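Local coordinates for protein Two-component response regulator (Geobacillus stearothermophilus, PDB 6SWI) that probably binds DNA through helix-turn-helix motifs as the C-terminal domain of AraT, a response regulator linked to the arabinan utilization system, at residues I14-V28 with F51-A63. Numbering follows the deposited sequence.
Sequences IQKHFSQSDLTLESV and FIHLLTKIRMEKA
Phe18 lies against Leu55, Ile58, Arg59 and Lys62 of helix 51-69. Its CB starts the contact on Leu55 CD1, 3.8 Å away, with Arg59 CG also close by. Chi1 of 66° tucks CG over the backbone, flanked by N and C, swinging the ring along the helix. CG and CD2 then rest on the Ile58 methyl, CD2 to CG2 being 3.7 Å, while CD1 meets Arg59 CG. At the far end CE1 approaches Lys62 CG to 3.6 Å and CZ touches the same methylene; the lysine ammonium goes on to a salt bridge with Glu65.

Consistent with an AraC-type DNA-binding domain, helix 51-69 probably serves as the long connector between two helix-turn-helix units, and here its start packs on the first. NE and NH2 of Arg59 both turn to the one carbonyl oxygen of Phe18. NE, 2.9 Å from Phe18 O, meets a lone pair in the carbonyl plane with an N-H...O angle of 159°. NH2 adds a more bent bond to that oxygen at 3.2 Å, and also donates to a water that bridges to Leu23 O. A methionine in place of Arg59 would probably leave Phe18 O without this pair of donors and the two successive turns between His17 and Leu23 less firmly held.

Ile14 drops as a knob among Phe51, Leu54, Leu55 and Ile58, its CD1 3.4 Å from Phe51 CE2. One face of the Phe51 ring receives a CH-pi contact from Leu25 CB, 4.0 Å from the ring centroid, while Val28 CG2 meets CE2 and CZ.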
loop_
_atom_site.group_PDB
_atom_site.type_symbol
_atom_site.label_atom_id
_atom_site.label_comp_id
_atom_site.label_asym_id
_atom_site.label_seq_id
_atom_site.Cartn_x
_atom_site.Cartn_y
_atom_site.Cartn_z
ATOM N N ILE A 14 -6.141 6.845 5.991
ATOM C CA ILE A 14 -5.700 5.818 5.054
ATOM C C ILE A 14 -4.332 5.279 5.460
ATOM O O ILE A 14 -4.076 4.070 5.390
ATOM C CB ILE A 14 -5.693 6.390 3.623
ATOM C CG1 ILE A 14 -7.103 6.798 3.187
ATOM C CG2 ILE A 14 -5.112 5.388 2.642
ATOM C CD1 ILE A 14 -7.084 7.814 2.065
ATOM N N GLN A 15 -3.435 6.173 5.888
ATOM C CA GLN A 15 -2.054 5.763 6.282
ATOM C C GLN A 15 -2.111 4.796 7.469
ATOM O O GLN A 15 -1.239 3.915 7.571
ATOM C CB GLN A 15 -1.182 6.987 6.583
ATOM C CG GLN A 15 -0.798 7.767 5.332
ATOM C CD GLN A 15 -0.182 9.123 5.588
ATOM O OE1 GLN A 15 -0.351 9.726 6.644
ATOM N NE2 GLN A 15 0.525 9.624 4.595
ATOM N N LYS A 16 -3.099 4.962 8.342
ATOM C CA LYS A 16 -3.237 4.082 9.494
ATOM C C LYS A 16 -4.007 2.807 9.188
ATOM O O LYS A 16 -3.750 1.779 9.827
ATOM C CB LYS A 16 -3.933 4.814 10.647
ATOM C CG LYS A 16 -2.996 5.579 11.570
ATOM C CD LYS A 16 -3.669 5.938 12.888
ATOM C CE LYS A 16 -4.778 6.945 12.688
ATOM N NZ LYS A 16 -5.343 7.431 13.979
ATOM N N HIS A 17 -4.942 2.838 8.233
ATOM C CA HIS A 17 -5.925 1.772 8.088
ATOM C C HIS A 17 -5.891 1.068 6.743
ATOM O O HIS A 17 -6.810 0.303 6.437
ATOM C CB HIS A 17 -7.327 2.284 8.418
ATOM C CG HIS A 17 -7.492 2.590 9.862
ATOM N ND1 HIS A 17 -7.659 3.866 10.355
ATOM C CD2 HIS A 17 -7.443 1.772 10.937
ATOM C CE1 HIS A 17 -7.738 3.811 11.672
ATOM N NE2 HIS A 17 -7.612 2.552 12.049
ATOM N N PHE A 18 -4.844 1.265 5.948
ATOM C CA PHE A 18 -4.792 0.621 4.641
ATOM C C PHE A 18 -4.839 -0.900 4.739
ATOM O O PHE A 18 -5.189 -1.555 3.753
ATOM C CB PHE A 18 -3.524 1.058 3.916
ATOM C CG PHE A 18 -2.278 0.582 4.583
ATOM C CD1 PHE A 18 -1.764 -0.681 4.313
ATOM C CD2 PHE A 18 -1.636 1.372 5.509
ATOM C CE1 PHE A 18 -0.638 -1.130 4.947
ATOM C CE2 PHE A 18 -0.506 0.927 6.138
ATOM C CZ PHE A 18 -0.000 -0.317 5.860
ATOM N N SER A 19 -4.479 -1.477 5.892
ATOM C CA SER A 19 -4.522 -2.929 6.044
ATOM C C SER A 19 -5.942 -3.475 6.054
ATOM O O SER A 19 -6.117 -4.696 5.972
ATOM C CB SER A 19 -3.810 -3.363 7.329
ATOM O OG SER A 19 -4.497 -2.881 8.468
ATOM N N GLN A 20 -6.950 -2.609 6.138
ATOM C CA GLN A 20 -8.340 -3.026 6.278
ATOM C C GLN A 20 -8.976 -3.189 4.902
ATOM O O GLN A 20 -9.079 -2.225 4.136
ATOM C CB GLN A 20 -9.117 -2.007 7.108
ATOM C CG GLN A 20 -8.560 -1.835 8.496
ATOM C CD GLN A 20 -8.464 -3.158 9.225
ATOM O OE1 GLN A 20 -9.472 -3.837 9.430
ATOM N NE2 GLN A 20 -7.249 -3.548 9.599
ATOM N N SER A 21 -9.395 -4.417 4.590
ATOM C CA SER A 21 -9.882 -4.680 3.246
ATOM C C SER A 21 -11.240 -4.049 2.980
ATOM O O SER A 21 -11.667 -4.031 1.825
ATOM C CB SER A 21 -9.942 -6.178 2.955
ATOM O OG SER A 21 -10.744 -6.829 3.918
ATOM N N ASP A 22 -11.923 -3.536 4.004
ATOM C CA ASP A 22 -13.191 -2.845 3.823
ATOM C C ASP A 22 -13.033 -1.324 3.770
ATOM O O ASP A 22 -14.032 -0.601 3.816
ATOM C CB ASP A 22 -14.181 -3.239 4.922
ATOM C CG ASP A 22 -13.730 -2.803 6.306
ATOM O OD1 ASP A 22 -12.532 -2.500 6.491
ATOM O OD2 ASP A 22 -14.584 -2.758 7.215
ATOM N N LEU A 23 -11.810 -0.818 3.665
ATOM C CA LEU A 23 -11.595 0.625 3.622
ATOM C C LEU A 23 -11.960 1.160 2.239
ATOM O O LEU A 23 -11.350 0.771 1.236
ATOM C CB LEU A 23 -10.142 0.939 3.963
ATOM C CG LEU A 23 -9.797 2.426 4.075
ATOM C CD1 LEU A 23 -10.583 3.079 5.202
ATOM C CD2 LEU A 23 -8.308 2.606 4.287
ATOM N N THR A 24 -12.949 2.054 2.176
ATOM C CA THR A 24 -13.393 2.619 0.912
ATOM C C THR A 24 -13.536 4.127 1.056
ATOM O O THR A 24 -13.612 4.665 2.162
ATOM C CB THR A 24 -14.764 2.089 0.487
ATOM O OG1 THR A 24 -15.741 2.539 1.435
ATOM C CG2 THR A 24 -14.760 0.560 0.433
ATOM N N LEU A 25 -13.596 4.802 -0.090
ATOM C CA LEU A 25 -13.833 6.240 -0.091
ATOM C C LEU A 25 -15.093 6.576 0.687
ATOM O O LEU A 25 -15.097 7.460 1.556
ATOM C CB LEU A 25 -13.936 6.732 -1.535
ATOM C CG LEU A 25 -14.469 8.162 -1.624
ATOM C CD1 LEU A 25 -13.360 9.171 -1.430
ATOM C CD2 LEU A 25 -15.243 8.416 -2.907
ATOM N N GLU A 26 -16.176 5.853 0.402
ATOM C CA GLU A 26 -17.434 6.109 1.088
ATOM C C GLU A 26 -17.295 5.909 2.591
ATOM O O GLU A 26 -17.851 6.676 3.377
ATOM C CB GLU A 26 -18.529 5.208 0.513
ATOM C CG GLU A 26 -19.028 5.643 -0.858
ATOM C CD GLU A 26 -18.209 5.077 -2.010
ATOM O OE1 GLU A 26 -18.651 5.235 -3.171
ATOM O OE2 GLU A 26 -17.135 4.480 -1.765
ATOM N N SER A 27 -16.539 4.892 3.008
ATOM C CA SER A 27 -16.380 4.630 4.434
ATOM C C SER A 27 -15.560 5.713 5.142
ATOM O O SER A 27 -15.821 6.024 6.313
ATOM C CB SER A 27 -15.814 3.222 4.628
ATOM O OG SER A 27 -14.413 3.243 4.476
ATOM N N VAL A 28 -14.570 6.294 4.461
ATOM C CA VAL A 28 -13.825 7.407 5.041
ATOM C C VAL A 28 -14.692 8.655 5.094
ATOM O O VAL A 28 -14.664 9.410 6.075
ATOM C CB VAL A 28 -12.516 7.647 4.267
ATOM C CG1 VAL A 28 -11.790 8.885 4.779
ATOM C CG2 VAL A 28 -11.618 6.428 4.366
ATOM N N PHE A 51 -8.670 8.600 -4.621
ATOM C CA PHE A 51 -8.626 7.820 -3.389
ATOM C C PHE A 51 -8.107 6.410 -3.642
ATOM O O PHE A 51 -7.208 5.934 -2.942
ATOM C CB PHE A 51 -10.019 7.786 -2.755
ATOM C CG PHE A 51 -10.091 6.983 -1.482
ATOM C CD1 PHE A 51 -10.257 5.612 -1.511
ATOM C CD2 PHE A 51 -10.016 7.614 -0.254
ATOM C CE1 PHE A 51 -10.327 4.878 -0.334
ATOM C CE2 PHE A 51 -10.096 6.899 0.917
ATOM C CZ PHE A 51 -10.243 5.530 0.878
ATOM N N ILE A 52 -8.666 5.710 -4.632
ATOM C CA ILE A 52 -8.280 4.318 -4.854
ATOM C C ILE A 52 -6.810 4.216 -5.242
ATOM O O ILE A 52 -6.103 3.298 -4.820
ATOM C CB ILE A 52 -9.211 3.646 -5.883
ATOM C CG1 ILE A 52 -8.875 2.161 -6.009
ATOM C CG2 ILE A 52 -9.140 4.337 -7.241
ATOM C CD1 ILE A 52 -9.024 1.424 -4.716
ATOM N N HIS A 53 -6.328 5.154 -6.065
ATOM C CA HIS A 53 -4.928 5.085 -6.459
ATOM C C HIS A 53 -4.016 5.400 -5.281
ATOM O O HIS A 53 -2.973 4.764 -5.114
ATOM C CB HIS A 53 -4.658 6.007 -7.642
ATOM C CG HIS A 53 -5.322 5.588 -8.918
ATOM N ND1 HIS A 53 -5.632 4.276 -9.219
ATOM C CD2 HIS A 53 -5.735 6.322 -9.976
ATOM C CE1 HIS A 53 -6.212 4.228 -10.406
ATOM N NE2 HIS A 53 -6.286 5.455 -10.886
ATOM N N LEU A 54 -4.392 6.374 -4.450
ATOM C CA LEU A 54 -3.616 6.682 -3.254
ATOM C C LEU A 54 -3.568 5.480 -2.318
ATOM O O LEU A 54 -2.503 5.083 -1.831
ATOM C CB LEU A 54 -4.252 7.877 -2.548
ATOM C CG LEU A 54 -3.724 8.219 -1.159
ATOM C CD1 LEU A 54 -2.259 8.614 -1.240
ATOM C CD2 LEU A 54 -4.552 9.325 -0.524
ATOM N N LEU A 55 -4.725 4.888 -2.043
ATOM C CA LEU A 55 -4.777 3.735 -1.154
ATOM C C LEU A 55 -3.965 2.578 -1.723
ATOM O O LEU A 55 -3.212 1.906 -0.999
ATOM C CB LEU A 55 -6.237 3.329 -0.973
ATOM C CG LEU A 55 -6.522 2.071 -0.154
ATOM C CD1 LEU A 55 -5.916 2.168 1.240
ATOM C CD2 LEU A 55 -8.015 1.826 -0.092
ATOM N N THR A 56 -4.110 2.326 -3.023
ATOM C CA THR A 56 -3.362 1.236 -3.639
ATOM C C THR A 56 -1.863 1.486 -3.561
ATOM O O THR A 56 -1.088 0.568 -3.273
ATOM C CB THR A 56 -3.821 1.028 -5.085
ATOM O OG1 THR A 56 -5.225 0.738 -5.101
ATOM C CG2 THR A 56 -3.061 -0.112 -5.758
ATOM N N LYS A 57 -1.436 2.725 -3.803
ATOM C CA LYS A 57 -0.016 3.035 -3.729
ATOM C C LYS A 57 0.533 2.778 -2.332
ATOM O O LYS A 57 1.599 2.169 -2.182
ATOM C CB LYS A 57 0.241 4.477 -4.151
ATOM C CG LYS A 57 1.714 4.829 -4.133
ATOM C CD LYS A 57 1.974 6.118 -4.872
ATOM C CE LYS A 57 1.180 7.253 -4.262
ATOM N NZ LYS A 57 1.415 8.518 -4.995
ATOM N N ILE A 58 -0.188 3.214 -1.297
ATOM C CA ILE A 58 0.259 2.982 0.075
ATOM C C ILE A 58 0.348 1.491 0.356
ATOM O O ILE A 58 1.319 1.008 0.957
ATOM C CB ILE A 58 -0.683 3.690 1.064
ATOM C CG1 ILE A 58 -0.511 5.201 0.969
ATOM C CG2 ILE A 58 -0.438 3.193 2.476
ATOM C CD1 ILE A 58 -1.630 5.985 1.631
ATOM N N ARG A 59 -0.663 0.738 -0.084
ATOM C CA ARG A 59 -0.662 -0.704 0.129
ATOM C C ARG A 59 0.507 -1.383 -0.566
ATOM O O ARG A 59 1.154 -2.261 0.016
ATOM C CB ARG A 59 -1.977 -1.290 -0.365
ATOM C CG ARG A 59 -3.138 -0.922 0.511
ATOM C CD ARG A 59 -4.451 -1.333 -0.102
ATOM N NE ARG A 59 -5.485 -1.375 0.916
ATOM C CZ ARG A 59 -6.781 -1.520 0.684
ATOM N NH1 ARG A 59 -7.235 -1.602 -0.557
ATOM N NH2 ARG A 59 -7.617 -1.577 1.708
ATOM N N MET A 60 0.774 -1.020 -1.820
ATOM C CA MET A 60 1.821 -1.712 -2.563
ATOM C C MET A 60 3.200 -1.351 -2.034
ATOM O O MET A 60 4.104 -2.199 -2.016
ATOM C CB MET A 60 1.682 -1.417 -4.059
ATOM C CG MET A 60 0.375 -1.941 -4.678
ATOM S SD MET A 60 0.135 -3.731 -4.485
ATOM C CE MET A 60 -1.125 -3.801 -3.228
ATOM N N GLU A 61 3.380 -0.114 -1.574
ATOM C CA GLU A 61 4.662 0.232 -0.975
ATOM C C GLU A 61 4.882 -0.493 0.354
ATOM O O GLU A 61 6.001 -0.927 0.645
ATOM C CB GLU A 61 4.826 1.743 -0.878
ATOM C CG GLU A 61 4.755 2.411 -2.258
ATOM C CD GLU A 61 6.105 2.505 -2.962
ATOM O OE1 GLU A 61 6.831 1.487 -3.010
ATOM O OE2 GLU A 61 6.425 3.590 -3.495
ATOM N N LYS A 62 3.827 -0.669 1.158
ATOM C CA LYS A 62 3.968 -1.484 2.366
ATOM C C LYS A 62 4.267 -2.933 2.010
ATOM O O LYS A 62 5.091 -3.588 2.661
ATOM C CB LYS A 62 2.707 -1.413 3.224
ATOM C CG LYS A 62 2.797 -2.241 4.492
ATOM C CD LYS A 62 3.879 -1.689 5.403
ATOM C CE LYS A 62 3.889 -2.399 6.722
ATOM N NZ LYS A 62 4.825 -1.746 7.683
ATOM N N ALA A 63 3.602 -3.448 0.976
ATOM C CA ALA A 63 3.863 -4.819 0.554
ATOM C C ALA A 63 5.308 -4.986 0.123
ATOM O O ALA A 63 5.950 -5.989 0.448
ATOM C CB ALA A 63 2.929 -5.206 -0.590
HETATM O O HOH W 1 -10.156 -1.647 0.553
#